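Local coordinates for protein CD1-2 antigen (PDB 3DBX) that probably binds lipid antigens in the groove of its MHC class I-like domain and presents them to T cells, as other CD1 proteins do, at residues A[20-24]-A[95-99]; A[83-87]-A[147-152]; A[121-127]-A[139-145]; A[72-76]-A[157-161]; A[37-41]-A[52-57]. All coordinates share one frame; numbering follows the deposited sequence.

Interaction 1: A[20-24]-A[95-99]; sequences LLGNV and YPRVF. With NAG (2-acetamido-2-deoxy-beta-D-glucopyranose), chain C.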
# COMPACT_ATOMS: atom_id res chain seq x y z
N LEU A 20 -9.50 -6.16 14.47
CA LEU A 20 -10.07 -7.48 14.25
C LEU A 20 -10.56 -8.01 15.57
O LEU A 20 -9.78 -8.38 16.47
CB LEU A 20 -9.06 -8.44 13.61
CG LEU A 20 -9.43 -9.94 13.57
CD1 LEU A 20 -10.88 -10.27 13.09
CD2 LEU A 20 -8.40 -10.69 12.72
N LEU A 21 -11.88 -8.04 15.68
CA LEU A 21 -12.55 -8.40 16.89
C LEU A 21 -12.91 -9.89 16.80
O LEU A 21 -14.00 -10.25 16.35
CB LEU A 21 -13.77 -7.50 17.07
CG LEU A 21 -13.64 -6.12 17.73
CD1 LEU A 21 -12.41 -5.34 17.33
CD2 LEU A 21 -14.92 -5.28 17.57
N GLY A 22 -11.97 -10.73 17.23
CA GLY A 22 -12.09 -12.19 17.22
C GLY A 22 -13.27 -12.76 17.96
O GLY A 22 -14.21 -13.24 17.35
N ASN A 23 -13.20 -12.73 19.29
CA ASN A 23 -14.34 -13.04 20.18
C ASN A 23 -14.53 -11.90 21.18
O ASN A 23 -13.92 -10.83 21.05
CB ASN A 23 -14.16 -14.40 20.89
CG ASN A 23 -12.78 -14.57 21.53
OD1 ASN A 23 -12.11 -13.59 21.83
ND2 ASN A 23 -12.37 -15.83 21.74
N VAL A 24 -15.36 -12.11 22.19
CA VAL A 24 -15.62 -11.06 23.17
C VAL A 24 -14.32 -10.56 23.88
O VAL A 24 -14.11 -9.35 24.01
CB VAL A 24 -16.76 -11.47 24.14
CG1 VAL A 24 -16.37 -12.69 24.96
CG2 VAL A 24 -17.18 -10.30 25.01
N TYR A 95 -19.40 -11.94 16.46
CA TYR A 95 -17.97 -12.08 16.13
C TYR A 95 -17.68 -13.25 15.15
O TYR A 95 -18.45 -14.21 15.12
CB TYR A 95 -17.15 -12.27 17.43
CG TYR A 95 -17.26 -11.13 18.45
CD1 TYR A 95 -16.29 -10.12 18.51
CD2 TYR A 95 -18.32 -11.06 19.34
CE1 TYR A 95 -16.39 -9.08 19.45
CE2 TYR A 95 -18.43 -10.03 20.28
CZ TYR A 95 -17.46 -9.04 20.32
OH TYR A 95 -17.58 -8.03 21.26
N PRO A 96 -16.58 -13.19 14.37
CA PRO A 96 -15.60 -12.09 14.25
C PRO A 96 -16.18 -10.92 13.49
O PRO A 96 -17.09 -11.07 12.67
CB PRO A 96 -14.43 -12.71 13.44
CG PRO A 96 -14.75 -14.23 13.36
CD PRO A 96 -16.23 -14.32 13.48
N ARG A 97 -15.68 -9.74 13.81
CA ARG A 97 -15.98 -8.53 13.08
C ARG A 97 -14.64 -7.85 12.78
O ARG A 97 -13.76 -7.83 13.64
CB ARG A 97 -16.85 -7.60 13.93
CG ARG A 97 -18.31 -7.95 13.95
CD ARG A 97 -18.97 -7.68 12.62
NE ARG A 97 -20.19 -8.47 12.50
CZ ARG A 97 -20.93 -8.55 11.40
NH1 ARG A 97 -20.58 -7.91 10.30
NH2 ARG A 97 -21.99 -9.32 11.40
N VAL A 98 -14.45 -7.35 11.56
CA VAL A 98 -13.27 -6.55 11.27
C VAL A 98 -13.67 -5.11 10.99
O VAL A 98 -14.42 -4.82 10.04
CB VAL A 98 -12.46 -7.06 10.04
CG1 VAL A 98 -11.11 -6.33 9.95
CG2 VAL A 98 -12.23 -8.55 10.10
N PHE A 99 -13.14 -4.19 11.80
CA PHE A 99 -13.36 -2.75 11.56
C PHE A 99 -12.08 -2.12 11.05
O PHE A 99 -11.00 -2.55 11.41
CB PHE A 99 -13.83 -2.04 12.84
CG PHE A 99 -15.23 -2.42 13.28
CD1 PHE A 99 -16.33 -1.65 12.90
CD2 PHE A 99 -15.45 -3.55 14.07
CE1 PHE A 99 -17.62 -2.00 13.28
CE2 PHE A 99 -16.73 -3.89 14.47
CZ PHE A 99 -17.82 -3.11 14.08
C1 NAG C . -10.99 -15.92 22.16
C2 NAG C . -11.15 -17.15 23.07
C3 NAG C . -9.77 -17.58 23.55
C4 NAG C . -8.91 -17.90 22.34
C5 NAG C . -8.75 -16.66 21.44
C6 NAG C . -7.90 -17.04 20.22
C7 NAG C . -13.25 -17.46 24.33
C8 NAG C . -13.30 -18.85 24.92
N2 NAG C . -12.04 -16.89 24.20
O3 NAG C . -9.81 -18.70 24.39
O4 NAG C . -7.66 -18.39 22.80
O5 NAG C . -10.04 -16.12 21.09
O6 NAG C . -8.30 -16.42 19.02
O7 NAG C . -14.30 -16.90 24.01
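The carbonyl oxygen of Leu-21 is gripped by the segment 95-99 in two ways: Arg-97 N donates a hydrogen bond of 3.1 Å, and Pro-96 CA brings up a CA-H...O contact at 3.2 Å. The return bond, Leu-21 N to Arg-97 O, is shorter, at 2.8 Å, and meets the acceptor almost head-on, with a C=O...N angle of 174°. Together they make Leu-21 and Arg-97 an antiparallel hydrogen-bonded pair, flanked by the non-hydrogen-bonded pair of Leu-20 and Val-98, where Leu-20 CD1 rests on Val-98 CG2. On the sheet face carrying Leu-21, its CD2 meets the Phe-99 ring at CE2, 3.8 Å away, with the two side chains crossing at a slant.

Beyond the last bridge the pairing gives way to contacts of the Tyr-95 ring. Tyr-95 precedes the cis peptide bond of Pro-96; with CG anti to the carbonyl carbon (chi1 -60°), the ring is laid along the turning backbone 22-24. Val-24 CA sits over one face, in a CH-pi contact 4.3 Å from the centroid, while Leu-21 O lies at the edge. The hydroxyl is tied to His-85 of helix 77-89, which fixes the far end of the ring. Arg-97 sends its guanidinium away to a salt bridge with Glu-121. Asn-23 CB points away from segment 95-99, and its ND2 is bonded covalently to the first N-acetylglucosamine of an N-linked glycan. The arrangement is that of two neighbouring antiparallel strands in the sheet flooring an MHC class I-like groove.

Interaction 2: A[83-87]-A[147-152]; sequences FMHEM and VMSNTL. With PLM (palmitic acid), chain F.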
# COMPACT_ATOMS: atom_id res chain seq x y z
N PHE A 83 -15.39 1.25 21.78
CA PHE A 83 -16.49 1.74 20.97
C PHE A 83 -16.91 0.74 19.89
O PHE A 83 -18.10 0.62 19.59
CB PHE A 83 -16.13 3.07 20.30
CG PHE A 83 -17.26 3.67 19.51
CD1 PHE A 83 -18.36 4.24 20.16
CD2 PHE A 83 -17.22 3.67 18.12
CE1 PHE A 83 -19.40 4.80 19.43
CE2 PHE A 83 -18.27 4.22 17.38
CZ PHE A 83 -19.35 4.78 18.03
N MET A 84 -15.94 0.04 19.30
CA MET A 84 -16.26 -0.96 18.26
C MET A 84 -16.90 -2.23 18.83
O MET A 84 -17.88 -2.72 18.27
CB MET A 84 -15.05 -1.27 17.39
CG MET A 84 -14.51 -0.08 16.55
SD MET A 84 -15.74 0.83 15.58
CE MET A 84 -14.72 2.16 14.94
N HIS A 85 -16.36 -2.74 19.93
CA HIS A 85 -17.01 -3.84 20.67
C HIS A 85 -18.44 -3.50 21.08
O HIS A 85 -19.30 -4.37 21.06
CB HIS A 85 -16.21 -4.24 21.92
CG HIS A 85 -15.09 -5.20 21.65
ND1 HIS A 85 -15.30 -6.56 21.49
CD2 HIS A 85 -13.76 -5.01 21.53
CE1 HIS A 85 -14.14 -7.16 21.27
NE2 HIS A 85 -13.19 -6.24 21.29
N GLU A 86 -18.68 -2.24 21.44
CA GLU A 86 -19.99 -1.77 21.88
C GLU A 86 -21.03 -1.70 20.76
O GLU A 86 -22.20 -2.00 20.99
CB GLU A 86 -19.89 -0.38 22.51
CG GLU A 86 -18.85 -0.20 23.61
CD GLU A 86 -18.84 -1.32 24.64
OE1 GLU A 86 -19.79 -1.37 25.47
OE2 GLU A 86 -17.87 -2.11 24.64
N MET A 87 -20.61 -1.26 19.58
CA MET A 87 -21.52 -1.11 18.44
C MET A 87 -21.91 -2.47 17.86
O MET A 87 -23.04 -2.66 17.38
CB MET A 87 -20.90 -0.22 17.35
CG MET A 87 -20.65 1.24 17.77
SD MET A 87 -22.13 2.22 18.13
CE MET A 87 -22.31 2.02 19.90
N VAL A 147 -26.66 3.25 13.85
CA VAL A 147 -26.30 3.33 15.27
C VAL A 147 -24.95 4.06 15.46
O VAL A 147 -24.86 4.99 16.27
CB VAL A 147 -26.26 1.92 15.92
CG1 VAL A 147 -25.60 1.96 17.29
CG2 VAL A 147 -27.68 1.33 16.03
N MET A 148 -23.92 3.64 14.72
CA MET A 148 -22.60 4.23 14.83
C MET A 148 -22.58 5.71 14.43
O MET A 148 -21.84 6.53 15.10
CB MET A 148 -21.59 3.46 13.97
CG MET A 148 -20.18 4.00 14.07
SD MET A 148 -18.98 2.84 13.42
CE MET A 148 -19.17 1.51 14.63
N SER A 149 -23.37 6.03 13.33
CA SER A 149 -23.43 7.40 12.82
C SER A 149 -24.14 8.34 13.80
O SER A 149 -23.74 9.50 13.93
CB SER A 149 -24.16 7.41 11.47
OG SER A 149 -24.10 8.69 10.85
N ASN A 150 -25.17 7.84 14.48
CA ASN A 150 -25.98 8.64 15.41
C ASN A 150 -25.27 8.92 16.74
O ASN A 150 -25.34 10.12 17.29
CB ASN A 150 -27.34 7.97 15.67
CG ASN A 150 -28.32 8.18 14.54
OD1 ASN A 150 -28.06 9.14 13.62
ND2 ASN A 150 -29.47 7.29 14.57
N THR A 151 -24.62 7.79 17.26
CA THR A 151 -23.83 7.90 18.49
C THR A 151 -22.67 8.88 18.32
O THR A 151 -22.40 9.69 19.20
CB THR A 151 -23.28 6.51 18.92
OG1 THR A 151 -24.34 5.53 18.90
CG2 THR A 151 -22.68 6.55 20.32
N LEU A 152 -21.99 8.80 17.17
CA LEU A 152 -20.85 9.67 16.91
C LEU A 152 -21.23 11.15 16.75
O LEU A 152 -20.56 12.03 17.32
CB LEU A 152 -20.03 9.16 15.72
CG LEU A 152 -19.16 7.91 15.98
CD1 LEU A 152 -18.66 7.32 14.67
CD2 LEU A 152 -18.00 8.23 16.93
C1 PLM F . -17.26 4.37 24.39
O1 PLM F . -16.38 3.51 24.67
O2 PLM F . -18.46 4.01 24.43
C2 PLM F . -16.90 5.80 24.03
C3 PLM F . -15.47 5.89 23.50
C4 PLM F . -15.14 7.28 22.95
C5 PLM F . -15.44 7.40 21.45
C6 PLM F . -14.29 6.90 20.56
C7 PLM F . -14.81 6.26 19.27
C8 PLM F . -14.61 7.16 18.07
C9 PLM F . -14.25 6.35 16.83
CA PLM F . -13.97 7.31 15.67
CB PLM F . -12.82 6.85 14.79
CC PLM F . -11.50 7.48 15.17
CD PLM F . -11.18 8.71 14.33
CE PLM F . -10.13 9.54 15.05
CF PLM F . -8.99 9.93 14.12
CG PLM F . -7.68 10.00 14.89
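Phe-83 and Met-148 each extend the CG away from the backbone N (chi1 -177° and -178°), and these torsions carry ring and thioether across the gap between helices 77-89 and 143-154. These are parts of the two helical walls of the MHC class I-like groove, here packed against each other through side chains, since the short axes stay 11.2 Å apart and run at 129°.

The Phe-83 ring is wedged among three residues of the opposite helix. Thr-151 CG2 meets it at the edge, in its plane, 3.8 Å from CE1; Met-148 CG approaches CE2, also near the ring plane; and Leu-152 CG lies against CZ at 3.7 Å. Met-87 CG of the same helix lies over one face of the ring, toward its rim. At the base of the ring is the bound palmitic acid, whose C7 lies 3.6 Å from Phe-83 CG, while Leu-152 CD2 touches the next carbon, C8. The ring thus belongs at once to the helix contact and to the wall around the lipid.

Thioethers fill the rest of the interface. Met-148 bends at its last torsion to set CE beside Met-84 SD, the two side chains crossing at about a right angle, and Phe-99 of the floor touches both methionines. Met-87 SD leans on Val-147 CG1. Thr-151 spends its hydroxyl within its own helix, giving OG1 to Val-147 O, which Thr-151 N reaches from the other face of the carbonyl plane. The packing is tight at one point: Met-148 CE stands just 3.5 Å from Met-87 CG.

Interaction 3: A[121-127]-A[139-145]; sequences EGGRDLV and QRSTLLA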
# COMPACT_ATOMS: atom_id res chain seq x y z
N GLU A 121 -16.58 -1.58 7.80
CA GLU A 121 -16.80 -2.86 8.46
C GLU A 121 -16.91 -3.93 7.40
O GLU A 121 -17.55 -3.73 6.36
CB GLU A 121 -18.06 -2.81 9.33
CG GLU A 121 -18.36 -4.08 10.13
CD GLU A 121 -19.01 -5.18 9.29
OE1 GLU A 121 -19.80 -4.86 8.37
OE2 GLU A 121 -18.70 -6.37 9.51
N GLY A 122 -16.30 -5.08 7.67
CA GLY A 122 -16.27 -6.17 6.71
C GLY A 122 -15.75 -5.78 5.34
O GLY A 122 -16.15 -6.36 4.35
N GLY A 123 -14.87 -4.79 5.28
CA GLY A 123 -14.20 -4.43 4.02
C GLY A 123 -15.03 -3.59 3.06
O GLY A 123 -14.74 -3.53 1.89
N ARG A 124 -16.10 -2.97 3.57
CA ARG A 124 -16.91 -2.04 2.79
C ARG A 124 -17.08 -0.80 3.65
O ARG A 124 -16.97 -0.89 4.87
CB ARG A 124 -18.30 -2.66 2.52
CG ARG A 124 -18.27 -3.97 1.76
CD ARG A 124 -19.67 -4.58 1.55
NE ARG A 124 -20.35 -4.89 2.82
CZ ARG A 124 -21.58 -4.49 3.14
NH1 ARG A 124 -22.29 -3.73 2.30
NH2 ARG A 124 -22.12 -4.85 4.30
N ASP A 125 -17.40 0.34 3.04
CA ASP A 125 -17.66 1.58 3.80
C ASP A 125 -18.78 1.37 4.80
O ASP A 125 -19.71 0.60 4.55
CB ASP A 125 -18.03 2.74 2.87
CG ASP A 125 -17.03 2.94 1.74
OD1 ASP A 125 -15.91 2.38 1.82
OD2 ASP A 125 -17.39 3.65 0.77
N LEU A 126 -18.68 2.07 5.93
CA LEU A 126 -19.69 1.98 7.00
C LEU A 126 -20.23 3.35 7.42
O LEU A 126 -21.44 3.56 7.37
CB LEU A 126 -19.16 1.20 8.21
CG LEU A 126 -20.10 1.06 9.43
CD1 LEU A 126 -21.33 0.26 9.07
CD2 LEU A 126 -19.38 0.44 10.63
N VAL A 127 -19.35 4.27 7.84
CA VAL A 127 -19.71 5.69 8.12
C VAL A 127 -18.58 6.67 7.75
O VAL A 127 -17.40 6.30 7.78
CB VAL A 127 -20.16 5.94 9.61
CG1 VAL A 127 -21.46 5.23 9.94
CG2 VAL A 127 -19.07 5.55 10.61
N GLN A 139 -22.81 5.33 5.31
CA GLN A 139 -22.35 4.93 3.98
C GLN A 139 -23.13 3.72 3.43
O GLN A 139 -23.15 3.50 2.21
CB GLN A 139 -20.87 4.60 4.00
CG GLN A 139 -19.92 5.75 4.42
CD GLN A 139 -19.58 6.69 3.28
OE1 GLN A 139 -20.46 7.20 2.58
NE2 GLN A 139 -18.29 6.93 3.08
N ARG A 140 -23.74 2.94 4.32
CA ARG A 140 -24.63 1.86 3.92
C ARG A 140 -25.97 2.10 4.60
O ARG A 140 -26.09 3.03 5.41
CB ARG A 140 -24.03 0.48 4.26
CG ARG A 140 -23.85 0.18 5.73
CD ARG A 140 -23.23 -1.18 5.97
NE ARG A 140 -21.79 -1.19 5.72
CZ ARG A 140 -20.93 -2.06 6.25
NH1 ARG A 140 -21.36 -2.98 7.09
NH2 ARG A 140 -19.64 -1.98 5.96
N SER A 141 -26.99 1.31 4.26
CA SER A 141 -28.35 1.60 4.76
C SER A 141 -28.91 0.66 5.84
O SER A 141 -30.13 0.52 5.96
CB SER A 141 -29.34 1.77 3.59
OG SER A 141 -29.52 0.58 2.85
N THR A 142 -28.04 0.06 6.65
CA THR A 142 -28.47 -0.84 7.74
C THR A 142 -28.31 -0.27 9.18
O THR A 142 -27.92 0.89 9.35
CB THR A 142 -27.83 -2.25 7.62
OG1 THR A 142 -28.49 -3.16 8.51
CG2 THR A 142 -26.31 -2.21 7.91
N LEU A 143 -28.63 -1.09 10.19
CA LEU A 143 -28.64 -0.69 11.61
C LEU A 143 -27.27 -0.29 12.16
O LEU A 143 -27.16 0.75 12.81
CB LEU A 143 -29.22 -1.81 12.49
CG LEU A 143 -29.17 -1.66 14.02
CD1 LEU A 143 -30.35 -0.83 14.55
CD2 LEU A 143 -29.16 -3.04 14.66
N LEU A 144 -26.25 -1.11 11.91
CA LEU A 144 -24.92 -0.83 12.44
C LEU A 144 -24.45 0.53 11.94
O LEU A 144 -23.82 1.29 12.69
CB LEU A 144 -23.91 -1.93 12.07
CG LEU A 144 -22.43 -1.70 12.40
CD1 LEU A 144 -22.14 -1.90 13.89
CD2 LEU A 144 -21.55 -2.62 11.58
N ALA A 145 -24.77 0.85 10.69
CA ALA A 145 -24.46 2.15 10.11
C ALA A 145 -25.25 3.28 10.75
O ALA A 145 -24.71 4.36 10.96
CB ALA A 145 -24.69 2.14 8.61
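The guanidinium of Arg-140 is enclosed on both faces and along its edge. Arg-124 lays its own guanidinium over one face, centres 4.0 Å apart and planes at 26°, and Leu-126 CD1 presses on the opposite face, 3.7 Å from CZ. In its plane, NE and NH2 both converge on Asp-125 O. NH2 also bonds to Glu-121 O at 2.8 Å and more weakly to Arg-124 O, while NH1 forms a nearly straight salt bridge of 2.8 Å with Glu-121 OE1. This carboxylate, whose OE2 holds Arg-97, probably balances the positive charge gathered here. With CG between the backbone N and the carbonyl carbon (chi1 65°) and a bend at chi3, Arg-140 brings its guanidinium back to the turn, where the bonds fix its rotation.

The type I' turn 121-124, joining two strands of the MHC class I-like floor, brings Glu-121 O and Arg-124 O together. After Asp-125 comes a classic beta bulge, Leu-126 and Val-127 both facing Ile-119. The segment 139-145 passes this corner on its way into helix 143-154. Gln-139 N bonds to Leu-126 O at 3.0 Å, and its CB packs on Asp-125 CB. Leu-144 CD2 touches both Glu-121 CG and Leu-126 CD1, the latter 3.8 Å away. Ala-145 CB settles on Leu-126 CD1 at 3.9 Å.

Interaction 4: A[72-76]-A[157-161]; sequences FSMVG and AVSGF. With PLM (palmitic acid), chain F.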
# COMPACT_ATOMS: atom_id res chain seq x y z
N PHE A 72 -4.41 7.39 24.01
CA PHE A 72 -5.10 7.51 25.29
C PHE A 72 -6.33 8.41 25.26
O PHE A 72 -7.10 8.42 26.22
CB PHE A 72 -4.15 7.98 26.41
CG PHE A 72 -2.74 7.45 26.30
CD1 PHE A 72 -2.48 6.09 26.39
CD2 PHE A 72 -1.66 8.34 26.12
CE1 PHE A 72 -1.17 5.60 26.29
CE2 PHE A 72 -0.35 7.87 26.03
CZ PHE A 72 -0.10 6.50 26.11
N SER A 73 -6.50 9.16 24.17
CA SER A 73 -7.52 10.21 24.13
C SER A 73 -8.91 9.69 23.78
O SER A 73 -9.10 8.51 23.50
CB SER A 73 -7.11 11.35 23.19
OG SER A 73 -7.29 10.98 21.82
N MET A 74 -9.87 10.61 23.81
CA MET A 74 -11.26 10.38 23.45
C MET A 74 -11.47 9.59 22.15
O MET A 74 -12.40 8.80 22.04
CB MET A 74 -11.95 11.73 23.33
CG MET A 74 -13.40 11.68 22.96
SD MET A 74 -14.04 13.36 23.03
CE MET A 74 -14.37 13.57 24.80
N VAL A 75 -10.61 9.85 21.16
CA VAL A 75 -10.70 9.18 19.86
C VAL A 75 -9.54 8.20 19.68
O VAL A 75 -9.32 7.69 18.59
CB VAL A 75 -10.76 10.20 18.69
CG1 VAL A 75 -11.91 11.18 18.89
CG2 VAL A 75 -9.45 10.95 18.54
N GLY A 76 -8.82 7.94 20.77
CA GLY A 76 -7.65 7.07 20.78
C GLY A 76 -8.03 5.61 20.65
O GLY A 76 -9.21 5.27 20.73
N ALA A 157 -18.62 16.55 21.79
CA ALA A 157 -17.24 16.69 22.24
C ALA A 157 -16.25 16.02 21.27
O ALA A 157 -15.15 16.54 21.05
CB ALA A 157 -17.08 16.14 23.65
N VAL A 158 -16.64 14.88 20.70
CA VAL A 158 -15.81 14.17 19.71
C VAL A 158 -15.66 15.01 18.45
O VAL A 158 -14.57 15.13 17.90
CB VAL A 158 -16.38 12.77 19.35
CG1 VAL A 158 -15.73 12.20 18.10
CG2 VAL A 158 -16.24 11.79 20.52
N SER A 159 -16.77 15.59 18.02
CA SER A 159 -16.81 16.46 16.85
C SER A 159 -15.88 17.66 17.04
O SER A 159 -15.10 18.01 16.14
CB SER A 159 -18.25 16.93 16.62
OG SER A 159 -18.53 17.08 15.24
N GLY A 160 -15.96 18.29 18.21
CA GLY A 160 -15.05 19.36 18.59
C GLY A 160 -13.60 18.91 18.65
O GLY A 160 -12.71 19.61 18.16
N PHE A 161 -13.36 17.74 19.23
CA PHE A 161 -12.00 17.20 19.35
C PHE A 161 -11.36 16.94 17.98
O PHE A 161 -10.17 17.23 17.77
CB PHE A 161 -11.98 15.93 20.22
CG PHE A 161 -10.60 15.52 20.64
CD1 PHE A 161 -9.93 16.21 21.65
CD2 PHE A 161 -9.96 14.44 20.04
CE1 PHE A 161 -8.64 15.83 22.04
CE2 PHE A 161 -8.67 14.06 20.42
CZ PHE A 161 -8.02 14.75 21.43
C1 PLM F . -17.26 4.37 24.39
O1 PLM F . -16.38 3.51 24.67
O2 PLM F . -18.46 4.01 24.43
C2 PLM F . -16.90 5.80 24.03
C3 PLM F . -15.47 5.89 23.50
C4 PLM F . -15.14 7.28 22.95
C5 PLM F . -15.44 7.40 21.45
C6 PLM F . -14.29 6.90 20.56
C7 PLM F . -14.81 6.26 19.27
C8 PLM F . -14.61 7.16 18.07
C9 PLM F . -14.25 6.35 16.83
CA PLM F . -13.97 7.31 15.67
CB PLM F . -12.82 6.85 14.79
CC PLM F . -11.50 7.48 15.17
CD PLM F . -11.18 8.71 14.33
CE PLM F . -10.13 9.54 15.05
CF PLM F . -8.99 9.93 14.12
CG PLM F . -7.68 10.00 14.89
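Met-74 reaches across to Val-158 and Ala-157 of helix 156-180, its side chain steeply inclined to the helix. Its CG stands opposite the backbone N (chi1 -180°) and the chain stays extended through chi2, so that the sulfur arrives over Val-158 before the last torsion bends the methyl toward Ala-157. SD and CG both touch Val-158 CG2, the sulfur at 3.7 Å, and CE comes to rest 3.9 Å from Ala-157 CB. The thioether therefore occupies the hollow formed by Ala-157, Val-158 and Phe-161. Its sulfur stands obliquely to the Phe-161 ring in a loose Met-aromatic contact.

Phe-161 answers from the helix one turn further on. Its ring projects into the notch beside the type I turn 73-76: Val-75 CG2 meets the ring edge at CE2, 3.7 Å away, and Ser-73 CB and OG border the same corner of the ring. The other branch of Val-75, CG1, lies against Val-158 CG1 and also nears Phe-161 CD2, so the fork of Val-75 is seated against both residues.

The turn leads into helix 77-89, and this contact joins it to the opposite helical wall of the MHC class I-like groove. Palmitic acid runs alongside the turn, its carbon CE 3.8 Å from Val-75 CB. Ser-73 OG bonds to Ile-69 O within its own wall. What spans the groove here is thus apolar and thioether contact, a chemistry that depends on fit and suits the boundary of a lipid chain.

Interaction 5: A[37-41]-A[52-57]; sequences DVPIM and ICRPWV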
# COMPACT_ATOMS: atom_id res chain seq x y z
N ASP A 37 4.78 8.16 1.34
CA ASP A 37 4.80 6.68 1.47
C ASP A 37 5.76 6.20 2.55
O ASP A 37 6.11 5.03 2.60
CB ASP A 37 5.14 6.00 0.12
CG ASP A 37 6.39 6.54 -0.53
OD1 ASP A 37 7.02 7.47 0.02
OD2 ASP A 37 6.76 6.03 -1.62
N VAL A 38 6.19 7.10 3.42
CA VAL A 38 7.18 6.76 4.43
C VAL A 38 6.40 6.45 5.70
O VAL A 38 5.68 7.34 6.18
CB VAL A 38 8.08 7.98 4.74
CG1 VAL A 38 9.08 7.65 5.87
CG2 VAL A 38 8.80 8.44 3.45
N PRO A 39 6.51 5.21 6.20
CA PRO A 39 5.95 4.81 7.49
C PRO A 39 6.63 5.59 8.61
O PRO A 39 7.86 5.58 8.70
CB PRO A 39 6.32 3.34 7.57
CG PRO A 39 6.48 2.91 6.11
CD PRO A 39 7.19 4.08 5.54
N ILE A 40 5.85 6.30 9.42
CA ILE A 40 6.37 7.17 10.50
C ILE A 40 6.27 6.43 11.83
O ILE A 40 7.19 6.48 12.67
CB ILE A 40 5.57 8.54 10.55
CG1 ILE A 40 5.90 9.38 9.33
CG2 ILE A 40 5.91 9.35 11.76
CD1 ILE A 40 7.35 9.33 8.94
N MET A 41 5.14 5.74 12.01
CA MET A 41 4.79 5.05 13.25
C MET A 41 4.04 3.79 12.88
O MET A 41 3.28 3.78 11.91
CB MET A 41 3.89 5.93 14.13
CG MET A 41 4.62 7.00 14.88
SD MET A 41 3.62 7.99 16.01
CE MET A 41 2.45 8.75 14.87
N ILE A 52 8.07 4.01 16.68
CA ILE A 52 8.59 5.01 15.74
C ILE A 52 9.61 4.38 14.76
O ILE A 52 10.58 3.75 15.19
CB ILE A 52 9.18 6.19 16.49
CG1 ILE A 52 8.06 7.13 16.91
CG2 ILE A 52 10.15 6.95 15.62
CD1 ILE A 52 8.06 7.45 18.37
N CYS A 53 9.39 4.59 13.45
CA CYS A 53 10.06 3.84 12.40
C CYS A 53 11.33 4.49 11.88
O CYS A 53 12.13 3.83 11.20
CB CYS A 53 9.13 3.63 11.21
SG CYS A 53 7.55 2.83 11.56
N ARG A 54 11.50 5.78 12.14
CA ARG A 54 12.64 6.52 11.57
C ARG A 54 13.39 7.25 12.66
O ARG A 54 12.76 7.76 13.58
CB ARG A 54 12.16 7.51 10.49
CG ARG A 54 11.45 6.85 9.32
CD ARG A 54 12.45 6.15 8.43
NE ARG A 54 11.79 5.53 7.29
CZ ARG A 54 11.99 4.28 6.90
NH1 ARG A 54 12.87 3.51 7.55
NH2 ARG A 54 11.34 3.79 5.85
N PRO A 55 14.75 7.32 12.55
CA PRO A 55 15.56 7.98 13.57
C PRO A 55 15.32 9.49 13.68
O PRO A 55 15.57 10.06 14.75
CB PRO A 55 17.01 7.67 13.14
CG PRO A 55 16.90 6.51 12.20
CD PRO A 55 15.60 6.74 11.49
N TRP A 56 14.83 10.11 12.60
CA TRP A 56 14.45 11.54 12.59
C TRP A 56 13.03 11.84 13.15
O TRP A 56 12.67 13.00 13.31
CB TRP A 56 14.61 12.15 11.17
CG TRP A 56 13.76 11.47 10.09
CD1 TRP A 56 14.16 10.50 9.23
CD2 TRP A 56 12.38 11.73 9.78
NE1 TRP A 56 13.12 10.12 8.41
CE2 TRP A 56 12.01 10.85 8.73
CE3 TRP A 56 11.42 12.60 10.29
CZ2 TRP A 56 10.74 10.83 8.18
CZ3 TRP A 56 10.16 12.58 9.75
CH2 TRP A 56 9.83 11.70 8.71
N VAL A 57 12.24 10.79 13.43
CA VAL A 57 10.84 10.94 13.89
C VAL A 57 10.62 11.17 15.42
O VAL A 57 9.61 11.79 15.82
CB VAL A 57 9.97 9.72 13.41
CG1 VAL A 57 8.64 9.63 14.16
CG2 VAL A 57 9.69 9.79 11.92
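The backbones run antiparallel, with Met-41 and Ile-52 as a non-hydrogen-bonded pair and one bond beyond it, Cys-53 N to Ile-40 O, 3.0 Å long and nearly straight at 171°. This is the outer margin of the MHC class I-like floor: strand 50-52 is its last strand on this side, and Ile-40 and Met-41 both face Ala-33 in a classic beta bulge.

On one face of the sheet Met-41 and Ile-52 lie side by side, pointing the same way, CG to CG1. Cys-53 CB packs on Pro-39 O, a buried oxygen without a hydrogen-bonding partner. Ile-40 starts away from the segment 52-57, yet both its branches return to it. With CG2 anti to the backbone N and CG1 anti to the carbonyl carbon (chi1 -70°), CG2 lies 3.6 Å from Val-57 CG1, and CD1 turns to the indole of Trp-56. Arg-54 CB and Val-57 CG2 cover one face of that indole, each near its rim. Farther along, Val-38 CG1 meets the guanidinium of Arg-54 at its edge, in plane, 3.7 Å from NE. Asp-184 weakly engages both Arg-54 and Trp-56. The indole crosses Ile-40 at about a right angle, and its CH2 approaches Ile-40 CD1 to 3.4 Å.

Overall arrangement
Following the chain from the N terminus, strand 12-21 ends in the segment that opens interaction 1, whose partner 95-99 comes 71 residues later. Inside that long loop, interaction 5 closes a short one at the sheet margin, where strand 38-43 meets the chain following strand 50-52. Interactions 4 and 2 open next, at 72-76 and 83-87, before interaction 1 closes, and so both cross it. Interaction 3 opens and closes within interaction 2, which is itself nested inside interaction 4. Interactions 1 and 3 meet at the sheet, interactions 2 and 3 share helix 143-154, and palmitic acid touches interactions 2 and 4, tying helical walls and floor into one groove domain.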